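Side-chain contacts in Cyclo(L-leucyl-L-phenylalanyl) synthase (Streptomyces noursei, PDB 3OQV), which joins the aminoacyl groups of phenylalanyl-tRNA and leucyl-tRNA into the cyclodipeptide cyclo(L-Phe-L-Leu), without ATP, on the route to albonoursin: residues D68-I71 with D72-L75; E86-V89 with K90-K94; S120-Q123 with E124-E127; V131-R134 with T135-F139. One frame throughout, in Å; residues are numbered along the deposited sequence.

Contact 1 of 4, residues D68-I71 with D72-L75; sequences DTHI and DEML. With PO4 (phosphate ion), chain D.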
loop_
_atom_site.group_PDB
_atom_site.type_symbol
_atom_site.label_atom_id
_atom_site.label_comp_id
_atom_site.label_asym_id
_atom_site.label_seq_id
_atom_site.Cartn_x
_atom_site.Cartn_y
_atom_site.Cartn_z
ATOM N N ASP A 68 -3.636 -1.569 -7.390
ATOM C CA ASP A 68 -3.939 -2.207 -8.662
ATOM C C ASP A 68 -3.131 -1.569 -9.789
ATOM O O ASP A 68 -3.253 -1.968 -10.940
ATOM C CB ASP A 68 -5.446 -2.151 -8.961
ATOM C CG ASP A 68 -5.991 -0.726 -9.022
ATOM O OD1 ASP A 68 -5.477 0.166 -8.311
ATOM O OD2 ASP A 68 -6.976 -0.509 -9.760
ATOM N N THR A 69 -2.239 -0.646 -9.438
ATOM C CA THR A 69 -1.618 0.238 -10.427
ATOM C C THR A 69 -0.173 -0.164 -10.701
ATOM O O THR A 69 0.564 -0.522 -9.773
ATOM C CB THR A 69 -1.637 1.704 -9.948
ATOM O OG1 THR A 69 -1.250 1.759 -8.571
ATOM C CG2 THR A 69 -3.036 2.282 -10.090
ATOM N N HIS A 70 0.232 -0.077 -11.968
ATOM C CA HIS A 70 1.644 -0.181 -12.360
ATOM C C HIS A 70 2.206 -1.598 -12.281
ATOM O O HIS A 70 3.396 -1.808 -12.507
ATOM C CB HIS A 70 2.515 0.783 -11.541
ATOM C CG HIS A 70 2.208 2.232 -11.789
ATOM N ND1 HIS A 70 2.288 2.803 -13.040
ATOM C CD2 HIS A 70 1.752 3.205 -10.960
ATOM C CE1 HIS A 70 1.930 4.074 -12.967
ATOM N NE2 HIS A 70 1.603 4.344 -11.715
ATOM N N ILE A 71 1.363 -2.567 -11.934
ATOM C CA ILE A 71 1.814 -3.951 -11.796
ATOM C C ILE A 71 2.266 -4.508 -13.134
ATOM O O ILE A 71 3.249 -5.244 -13.208
ATOM C CB ILE A 71 0.718 -4.869 -11.217
ATOM C CG1 ILE A 71 0.257 -4.370 -9.840
ATOM C CG2 ILE A 71 1.229 -6.306 -11.114
ATOM C CD1 ILE A 71 -1.106 -4.930 -9.417
ATOM N N ASP A 72 1.553 -4.147 -14.197
ATOM C CA ASP A 72 1.842 -4.690 -15.523
ATOM C C ASP A 72 3.255 -4.341 -15.995
ATOM O O ASP A 72 3.938 -5.172 -16.597
ATOM C CB ASP A 72 0.781 -4.253 -16.544
ATOM C CG ASP A 72 0.658 -2.739 -16.665
ATOM O OD1 ASP A 72 0.900 -2.013 -15.670
ATOM O OD2 ASP A 72 0.308 -2.275 -17.769
ATOM N N GLU A 73 3.718 -3.142 -15.653
ATOM C CA GLU A 73 5.065 -2.703 -16.016
ATOM C C GLU A 73 6.148 -3.609 -15.444
ATOM O O GLU A 73 7.213 -3.770 -16.036
ATOM C CB GLU A 73 5.309 -1.267 -15.550
ATOM C CG GLU A 73 4.451 -0.248 -16.252
ATOM C CD GLU A 73 4.333 1.044 -15.465
ATOM O OE1 GLU A 73 5.371 1.542 -14.971
ATOM O OE2 GLU A 73 3.198 1.549 -15.324
ATOM N N MET A 74 5.882 -4.189 -14.278
ATOM C CA MET A 74 6.854 -5.050 -13.628
ATOM C C MET A 74 6.890 -6.398 -14.330
ATOM O O MET A 74 7.954 -6.986 -14.511
ATOM C CB MET A 74 6.505 -5.240 -12.150
ATOM C CG MET A 74 7.605 -5.908 -11.320
ATOM S SD MET A 74 9.168 -4.988 -11.304
ATOM C CE MET A 74 8.771 -3.665 -10.145
ATOM N N LEU A 75 5.719 -6.880 -14.732
ATOM C CA LEU A 75 5.632 -8.130 -15.476
ATOM C C LEU A 75 6.309 -7.998 -16.837
ATOM O O LEU A 75 6.953 -8.928 -17.317
ATOM C CB LEU A 75 4.175 -8.543 -15.649
ATOM C CG LEU A 75 3.462 -8.930 -14.354
ATOM C CD1 LEU A 75 1.962 -9.026 -14.599
ATOM C CD2 LEU A 75 4.015 -10.246 -13.813
HETATM P P PO4 D . 0.249 7.498 -12.336
HETATM O O1 PO4 D . 0.333 6.580 -11.131
HETATM O O2 PO4 D . 1.650 7.956 -12.676
HETATM O O3 PO4 D . -0.367 6.771 -13.509
HETATM O O4 PO4 D . -0.619 8.687 -12.006
HETATM O O HOH W 1 -1.197 -2.558 -12.963
#
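Both H70 and E73 turn CG beside their own backbone N, opposite the carbonyl carbon (chi1 -65° and -66°), and the extended chain of E73 then runs alongside the imidazole in the same direction. OE2 of E73 arrives at the ring's edge, in the ring plane, and takes a nearly straight hydrogen bond from H70 ND1 at 2.8 Å. The carboxylate stands almost upright to the ring, 84° between the planes, and is met on its syn side. At the other ring nitrogen, NE2, H70 donates to O1 of a phosphate ion at 2.6 Å, so both ring nitrogens are engaged and the imidazole is fixed in its rotation. The other carboxylate oxygen, E73 OE1, is held by N177 of helix 169-193. This is the loop-to-helix junction after strand 59-67 of the Rossmann fold, where helix 71-78 sets off. Its first turn is tied by the I71 carbonyl, whose O accepts from M74 N at 3.0 Å and, weakly, from L75 N at 3.3 Å. A water bridges the loop backbone, donating to D68 O at 2.9 Å and accepting a weak bond from I71 N. The imidazole also lies against A181, part of the substrate site inferred from related enzymes.

Contact 2 of 4, residues E86-V89 with K90-K94; sequences ERSV and KRTLK. With PO4 (phosphate ion), chain E.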
loop_
_atom_site.group_PDB
_atom_site.type_symbol
_atom_site.label_atom_id
_atom_site.label_comp_id
_atom_site.label_asym_id
_atom_site.label_seq_id
_atom_site.Cartn_x
_atom_site.Cartn_y
_atom_site.Cartn_z
ATOM N N GLU A 86 -1.254 -7.928 -18.984
ATOM C CA GLU A 86 -2.591 -7.414 -18.707
ATOM C C GLU A 86 -3.528 -8.541 -18.294
ATOM O O GLU A 86 -4.271 -8.400 -17.325
ATOM C CB GLU A 86 -3.142 -6.643 -19.909
ATOM C CG GLU A 86 -2.326 -5.397 -20.255
ATOM C CD GLU A 86 -2.542 -4.922 -21.686
ATOM O OE1 GLU A 86 -2.778 -5.771 -22.578
ATOM O OE2 GLU A 86 -2.467 -3.695 -21.922
ATOM N N ARG A 87 -3.394 -9.701 -18.946
ATOM C CA ARG A 87 -4.111 -10.905 -18.529
ATOM C C ARG A 87 -3.740 -11.324 -17.102
ATOM O O ARG A 87 -4.615 -11.626 -16.294
ATOM C CB ARG A 87 -3.859 -12.076 -19.501
ATOM C CG ARG A 87 -4.623 -11.984 -20.836
ATOM C CD ARG A 87 -4.082 -13.002 -21.847
ATOM N NE ARG A 87 -4.831 -13.029 -23.101
ATOM C CZ ARG A 87 -4.502 -13.785 -24.151
ATOM N NH1 ARG A 87 -3.418 -14.545 -24.112
ATOM N NH2 ARG A 87 -5.247 -13.774 -25.244
ATOM N N SER A 88 -2.443 -11.372 -16.807
ATOM C CA SER A 88 -1.982 -11.715 -15.466
ATOM C C SER A 88 -2.522 -10.760 -14.397
ATOM O O SER A 88 -3.089 -11.192 -13.382
ATOM C CB SER A 88 -0.455 -11.745 -15.401
ATOM O OG SER A 88 -0.028 -12.188 -14.122
ATOM N N VAL A 89 -2.364 -9.465 -14.643
ATOM C CA VAL A 89 -2.836 -8.448 -13.703
ATOM C C VAL A 89 -4.336 -8.566 -13.472
ATOM O O VAL A 89 -4.798 -8.589 -12.329
ATOM C CB VAL A 89 -2.504 -7.030 -14.188
ATOM C CG1 VAL A 89 -3.060 -5.994 -13.207
ATOM C CG2 VAL A 89 -1.006 -6.859 -14.327
ATOM N N LYS A 90 -5.095 -8.702 -14.557
ATOM C CA LYS A 90 -6.532 -8.828 -14.432
ATOM C C LYS A 90 -6.867 -9.976 -13.499
ATOM O O LYS A 90 -7.766 -9.863 -12.667
ATOM C CB LYS A 90 -7.199 -9.054 -15.792
ATOM C CG LYS A 90 -8.721 -9.094 -15.717
ATOM C CD LYS A 90 -9.347 -9.701 -16.973
ATOM C CE LYS A 90 -8.734 -9.114 -18.236
ATOM N NZ LYS A 90 -8.611 -7.632 -18.166
ATOM N N ARG A 91 -6.203 -11.111 -13.705
ATOM C CA ARG A 91 -6.488 -12.294 -12.925
ATOM C C ARG A 91 -6.107 -12.105 -11.464
ATOM O O ARG A 91 -6.825 -12.528 -10.559
ATOM C CB ARG A 91 -5.731 -13.484 -13.506
ATOM C CG ARG A 91 -6.466 -14.777 -13.356
ATOM C CD ARG A 91 -5.673 -15.899 -13.987
ATOM N NE ARG A 91 -6.106 -16.144 -15.351
ATOM C CZ ARG A 91 -5.745 -17.206 -16.061
ATOM N NH1 ARG A 91 -4.923 -18.102 -15.531
ATOM N NH2 ARG A 91 -6.204 -17.366 -17.293
ATOM N N THR A 92 -4.930 -11.541 -11.250
ATOM C CA THR A 92 -4.428 -11.287 -9.902
ATOM C C THR A 92 -5.396 -10.379 -9.149
ATOM O O THR A 92 -5.741 -10.634 -7.992
ATOM C CB THR A 92 -3.030 -10.654 -9.966
ATOM O OG1 THR A 92 -2.100 -11.632 -10.448
ATOM C CG2 THR A 92 -2.570 -10.154 -8.595
ATOM N N LEU A 93 -5.914 -9.377 -9.844
ATOM C CA LEU A 93 -6.824 -8.437 -9.211
ATOM C C LEU A 93 -8.198 -9.030 -8.978
ATOM O O LEU A 93 -8.868 -8.676 -8.010
ATOM C CB LEU A 93 -6.910 -7.138 -10.004
ATOM C CG LEU A 93 -5.588 -6.375 -10.003
ATOM C CD1 LEU A 93 -5.642 -5.206 -10.975
ATOM C CD2 LEU A 93 -5.274 -5.901 -8.592
ATOM N N LYS A 94 -8.630 -9.933 -9.858
ATOM C CA LYS A 94 -9.871 -10.650 -9.610
ATOM C C LYS A 94 -9.774 -11.465 -8.332
ATOM O O LYS A 94 -10.723 -11.513 -7.555
ATOM C CB LYS A 94 -10.228 -11.577 -10.777
ATOM C CG LYS A 94 -10.978 -10.886 -11.885
ATOM C CD LYS A 94 -11.129 -11.807 -13.080
ATOM C CE LYS A 94 -12.311 -11.378 -13.921
ATOM N NZ LYS A 94 -12.711 -9.986 -13.587
HETATM P P PO4 E . -7.819 -13.876 -17.622
HETATM O O1 PO4 E . -8.719 -14.480 -16.570
HETATM O O2 PO4 E . -7.509 -12.428 -17.280
HETATM O O3 PO4 E . -6.521 -14.652 -17.647
HETATM O O4 PO4 E . -8.504 -13.943 -18.975
HETATM O O HOH W 2 -0.231 -10.395 -11.983
HETATM O O HOH W 3 -2.349 -13.925 -12.268
#
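The long helix 82-107 carries this contact over two of its turns, with one flank packed on the protein and another facing a phosphate ion, probably from the crystallisation liquor. On the packed flank V89 and L93 lie side by side, one turn apart; CG1 of V89 touches CD1 of L93 at 3.5 Å, and L93 N bonds to V89 O at 2.8 Å. V89 puts CG1 opposite its backbone N (chi1 178°), which carries that methyl toward the leucine. V89 also rests on I71 and L75, while L93 reaches D68. Were L93 an alanine, V89 CG1 is likely to lose its neighbour and a gap to open beside D68. A quarter-turn round, two waters bridge S88 OG and T92 OG1, the closer at 2.8 and 2.7 Å respectively, the second bonding S88 only weakly. The R91 guanidinium meets the phosphate by its edge: NE and NH2 both approach O3 at 2.8 Å through bent, weak bonds, and NE adds a straighter but long, weak one to O1 at 3.3 Å. R98, about 7 Å from R91 between side chains, may help bind aminoacyl-tRNA. Several weak bonds are consistent with a mainly electrostatic attraction between this positive patch and the anion.

Contact 3 of 4, residues S120-Q123 with E124-E127; sequences SELQ and ETPE. With PO4 (phosphate ion), chain D.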
loop_
_atom_site.group_PDB
_atom_site.type_symbol
_atom_site.label_atom_id
_atom_site.label_comp_id
_atom_site.label_asym_id
_atom_site.label_seq_id
_atom_site.Cartn_x
_atom_site.Cartn_y
_atom_site.Cartn_z
ATOM N N SER A 120 -6.147 3.031 -8.070
ATOM C CA SER A 120 -6.482 3.733 -9.298
ATOM C C SER A 120 -7.713 4.628 -9.151
ATOM O O SER A 120 -7.710 5.748 -9.642
ATOM C CB SER A 120 -6.613 2.763 -10.491
ATOM O OG SER A 120 -7.788 1.994 -10.383
ATOM N N GLU A 121 -8.703 4.203 -8.365
ATOM C CA GLU A 121 -9.860 5.047 -8.098
ATOM C C GLU A 121 -9.463 6.244 -7.230
ATOM O O GLU A 121 -9.912 7.364 -7.443
ATOM C CB GLU A 121 -10.942 4.249 -7.370
ATOM C CG GLU A 121 -12.248 4.997 -7.209
ATOM C CD GLU A 121 -13.256 4.214 -6.389
ATOM O OE1 GLU A 121 -13.100 2.974 -6.299
ATOM O OE2 GLU A 121 -14.172 4.846 -5.808
ATOM N N LEU A 122 -8.655 5.974 -6.217
ATOM C CA LEU A 122 -8.220 6.988 -5.276
ATOM C C LEU A 122 -7.418 8.069 -6.012
ATOM O O LEU A 122 -7.491 9.272 -5.682
ATOM C CB LEU A 122 -7.356 6.306 -4.220
ATOM C CG LEU A 122 -6.882 7.162 -3.056
ATOM C CD1 LEU A 122 -8.057 7.804 -2.349
ATOM C CD2 LEU A 122 -6.106 6.278 -2.084
ATOM N N GLN A 123 -6.737 7.655 -7.080
ATOM C CA GLN A 123 -5.851 8.556 -7.803
ATOM C C GLN A 123 -6.645 9.617 -8.554
ATOM O O GLN A 123 -6.094 10.634 -8.975
ATOM C CB GLN A 123 -4.996 7.777 -8.798
ATOM C CG GLN A 123 -3.841 7.014 -8.176
ATOM C CD GLN A 123 -2.878 6.547 -9.224
ATOM O OE1 GLN A 123 -3.289 5.947 -10.220
ATOM N NE2 GLN A 123 -1.601 6.906 -9.070
ATOM N N GLU A 124 -7.934 9.368 -8.735
ATOM C CA GLU A 124 -8.819 10.326 -9.403
ATOM C C GLU A 124 -9.201 11.504 -8.507
ATOM O O GLU A 124 -9.622 12.549 -9.002
ATOM C CB GLU A 124 -10.077 9.622 -9.917
ATOM C CG GLU A 124 -9.806 8.750 -11.132
ATOM C CD GLU A 124 -9.312 9.564 -12.326
ATOM O OE1 GLU A 124 -10.129 10.299 -12.925
ATOM O OE2 GLU A 124 -8.107 9.479 -12.659
ATOM N N THR A 125 -9.084 11.328 -7.195
ATOM C CA THR A 125 -9.655 12.293 -6.262
ATOM C C THR A 125 -8.751 13.513 -6.171
ATOM O O THR A 125 -7.530 13.396 -6.258
ATOM C CB THR A 125 -9.856 11.692 -4.862
ATOM O OG1 THR A 125 -8.589 11.316 -4.314
ATOM C CG2 THR A 125 -10.751 10.458 -4.937
ATOM N N PRO A 126 -9.355 14.702 -6.037
ATOM C CA PRO A 126 -8.601 15.922 -5.772
ATOM C C PRO A 126 -7.692 15.795 -4.551
ATOM O O PRO A 126 -6.563 16.289 -4.564
ATOM C CB PRO A 126 -9.702 16.953 -5.510
ATOM C CG PRO A 126 -10.823 16.497 -6.372
ATOM C CD PRO A 126 -10.773 14.978 -6.325
ATOM N N GLU A 127 -8.186 15.141 -3.502
ATOM C CA GLU A 127 -7.408 14.951 -2.288
ATOM C C GLU A 127 -6.076 14.271 -2.594
ATOM O O GLU A 127 -5.018 14.732 -2.162
ATOM C CB GLU A 127 -8.187 14.110 -1.274
ATOM C CG GLU A 127 -9.388 14.817 -0.674
ATOM C CD GLU A 127 -10.691 14.486 -1.386
ATOM O OE1 GLU A 127 -10.653 14.017 -2.552
ATOM O OE2 GLU A 127 -11.755 14.665 -0.759
HETATM P P PO4 D . 0.249 7.498 -12.336
HETATM O O1 PO4 D . 0.333 6.580 -11.131
HETATM O O2 PO4 D . 1.650 7.956 -12.676
HETATM O O3 PO4 D . -0.367 6.771 -13.509
HETATM O O4 PO4 D . -0.619 8.687 -12.006
HETATM O O HOH W 4 -7.033 6.502 -11.927
#
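The chain leaves helix 119-122 through a type I beta turn from L122 to T125, closed by T125 N bonding to L122 O at 3.0 Å, and enters helix 126-141 with T125 as its N-cap. T125 grips that same carbonyl a second time. With OG1 set between its backbone N and carbonyl carbon (chi1 63°), the hydroxyl donates to L122 O at 2.7 Å in the carbonyl plane, whereas the amide N comes from above that plane. OG1 also accepts from the backbone N of Y128, the capping bond. A valine in place of T125 would probably leave L122 O with one donor fewer and Y128 N without its cap. E124 bends at chi2 (-63°), which turns its carboxylate back toward S120; a water donates to S120 O and, at 3.2 Å, to E124 OE2. The extended chain of Q123 lays NE2 beside a phosphate ion, donating to O1 at 2.8 Å in an almost straight bond; Y128 OH is a second partner. One hydroxyl therefore ties the first residue of the turn to the first turn of the next helix, and an uncharged amide faces the anion next to A181 of the inferred substrate site.

Contact 4 of 4, residues V131-R134 with T135-F139; sequences VRER and TDRAF. With PO4 (phosphate ion), chain D.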
loop_
_atom_site.group_PDB
_atom_site.type_symbol
_atom_site.label_atom_id
_atom_site.label_comp_id
_atom_site.label_asym_id
_atom_site.label_seq_id
_atom_site.Cartn_x
_atom_site.Cartn_y
_atom_site.Cartn_z
ATOM N N VAL A 131 -1.867 15.954 -2.891
ATOM C CA VAL A 131 -0.754 15.392 -2.150
ATOM C C VAL A 131 0.322 14.919 -3.111
ATOM O O VAL A 131 1.510 15.112 -2.869
ATOM C CB VAL A 131 -1.206 14.250 -1.212
ATOM C CG1 VAL A 131 0.008 13.589 -0.553
ATOM C CG2 VAL A 131 -2.167 14.796 -0.163
ATOM N N ARG A 132 -0.100 14.306 -4.214
ATOM C CA ARG A 132 0.827 13.757 -5.190
ATOM C C ARG A 132 1.714 14.829 -5.826
ATOM O O ARG A 132 2.898 14.606 -6.042
ATOM C CB ARG A 132 0.048 12.991 -6.267
ATOM C CG ARG A 132 0.873 12.516 -7.446
ATOM C CD ARG A 132 1.627 11.253 -7.130
ATOM N NE ARG A 132 2.461 10.829 -8.255
ATOM C CZ ARG A 132 2.169 9.829 -9.082
ATOM N NH1 ARG A 132 1.053 9.128 -8.926
ATOM N NH2 ARG A 132 3.015 9.511 -10.051
ATOM N N GLU A 133 1.141 15.987 -6.121
ATOM C CA GLU A 133 1.928 17.164 -6.460
ATOM C C GLU A 133 3.109 17.320 -5.490
ATOM O O GLU A 133 4.252 17.539 -5.907
ATOM C CB GLU A 133 1.029 18.404 -6.434
ATOM C CG GLU A 133 1.595 19.628 -7.149
ATOM C CD GLU A 133 0.818 20.905 -6.839
ATOM O OE1 GLU A 133 -0.430 20.853 -6.771
ATOM O OE2 GLU A 133 1.460 21.963 -6.656
ATOM N N ARG A 134 2.832 17.160 -4.198
ATOM C CA ARG A 134 3.816 17.440 -3.159
ATOM C C ARG A 134 4.867 16.341 -3.068
ATOM O O ARG A 134 6.055 16.631 -2.943
ATOM C CB ARG A 134 3.139 17.610 -1.797
ATOM C CG ARG A 134 2.672 19.018 -1.513
ATOM C CD ARG A 134 1.902 19.062 -0.205
ATOM N NE ARG A 134 0.556 19.582 -0.410
ATOM C CZ ARG A 134 -0.546 19.058 0.111
ATOM N NH1 ARG A 134 -0.483 17.989 0.900
ATOM N NH2 ARG A 134 -1.715 19.628 -0.142
ATOM N N THR A 135 4.432 15.080 -3.113
ATOM C CA THR A 135 5.367 13.956 -3.064
ATOM C C THR A 135 6.262 13.857 -4.311
ATOM O O THR A 135 7.453 13.578 -4.194
ATOM C CB THR A 135 4.664 12.590 -2.805
ATOM O OG1 THR A 135 3.664 12.348 -3.811
ATOM C CG2 THR A 135 4.032 12.557 -1.422
ATOM N N ASP A 136 5.688 14.077 -5.493
ATOM C CA ASP A 136 6.476 14.168 -6.723
ATOM C C ASP A 136 7.585 15.210 -6.609
ATOM O O ASP A 136 8.754 14.894 -6.789
ATOM C CB ASP A 136 5.581 14.491 -7.922
ATOM C CG ASP A 136 4.831 13.270 -8.444
ATOM O OD1 ASP A 136 5.173 12.128 -8.060
ATOM O OD2 ASP A 136 3.878 13.459 -9.229
ATOM N N ARG A 137 7.211 16.435 -6.244
ATOM C CA ARG A 137 8.170 17.504 -5.993
ATOM C C ARG A 137 9.226 17.134 -4.953
ATOM O O ARG A 137 10.426 17.316 -5.192
ATOM C CB ARG A 137 7.448 18.800 -5.602
ATOM C CG ARG A 137 8.288 19.753 -4.756
ATOM C CD ARG A 137 7.887 21.205 -4.968
ATOM N NE ARG A 137 6.477 21.337 -5.333
ATOM C CZ ARG A 137 5.475 21.386 -4.456
ATOM N NH1 ARG A 137 4.221 21.481 -4.886
ATOM N NH2 ARG A 137 5.724 21.329 -3.152
ATOM N N ALA A 138 8.788 16.612 -3.806
ATOM C CA ALA A 138 9.717 16.146 -2.782
ATOM C C ALA A 138 10.712 15.137 -3.332
ATOM O O ALA A 138 11.892 15.172 -2.975
ATOM C CB ALA A 138 8.970 15.563 -1.584
ATOM N N PHE A 139 10.254 14.255 -4.219
ATOM C CA PHE A 139 11.136 13.225 -4.763
ATOM C C PHE A 139 12.249 13.819 -5.625
ATOM O O PHE A 139 13.356 13.275 -5.699
ATOM C CB PHE A 139 10.359 12.193 -5.583
ATOM C CG PHE A 139 11.242 11.193 -6.278
ATOM C CD1 PHE A 139 11.662 10.045 -5.624
ATOM C CD2 PHE A 139 11.698 11.430 -7.570
ATOM C CE1 PHE A 139 12.497 9.135 -6.254
ATOM C CE2 PHE A 139 12.524 10.520 -8.210
ATOM C CZ PHE A 139 12.924 9.371 -7.555
HETATM P P PO4 D . 0.249 7.498 -12.336
HETATM O O1 PO4 D . 0.333 6.580 -11.131
HETATM O O2 PO4 D . 1.650 7.956 -12.676
HETATM O O3 PO4 D . -0.367 6.771 -13.509
HETATM O O4 PO4 D . -0.619 8.687 -12.006
#
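R132 and D136, one helical turn apart, cross with their flat groups nearly upright to each other, 82° between guanidinium and carboxylate. The arginine chain sets out opposite its backbone N and bends at chi2 (80°), which swings NE back over the turn to D136. NE makes the salt bridge: D136 OD1 sits at the guanidinium edge, close to its plane, at 3.0 Å, and OD2 adds a weaker, more bent bond at 3.1 Å. The terminal nitrogens reach toward a phosphate ion, NH1 to O1 at 3.4 Å and NH2 to O2 at 3.3 Å, both long and weak. NH1 has a further partner in Y128 OH, and the R132 side chain lies about 4 Å from that of A181, probably part of the substrate site. D136 thus steadies the arginine and probably offsets part of its charge beside the anion.

E133 and R137 form the second i to i+4 pair, but run side by side rather than crossing. OE2 of E133 lies at the edge of the R137 guanidinium, 3.3 Å from NH1, again with the planes nearly upright at 80°. R134 turns instead to a salt bridge with D188.

Both pairs belong to helix 126-141. V131 and T135, whose methyls CG1 and CG2 come within 4.2 Å, pack against P184 of helix 169-193, while A138 and F139 face helix 143-158.

Contacts 1, 3 and 4 share one phosphate ion: a histidine, a glutamine amide and an arginine approach it from three separate elements, the first two with short bonds and the arginine at longer range. Contact 2 has its own phosphate. Contacts 1, 2 and 3 lie at the surface and contact 4 is partly buried. Contacts 3 and 4 both use helix 126-141. Contact 1 touches two of the others: L75 packs on V89 of contact 2, and D68 is hydrogen-bonded to S120 of contact 3. Contact 1 rests on a histidine-carboxylate bond, contact 3 on a capping hydroxyl; of the mid-helix contacts, 2 is apolar on one side and water-bridged on another, 4 largely ionic.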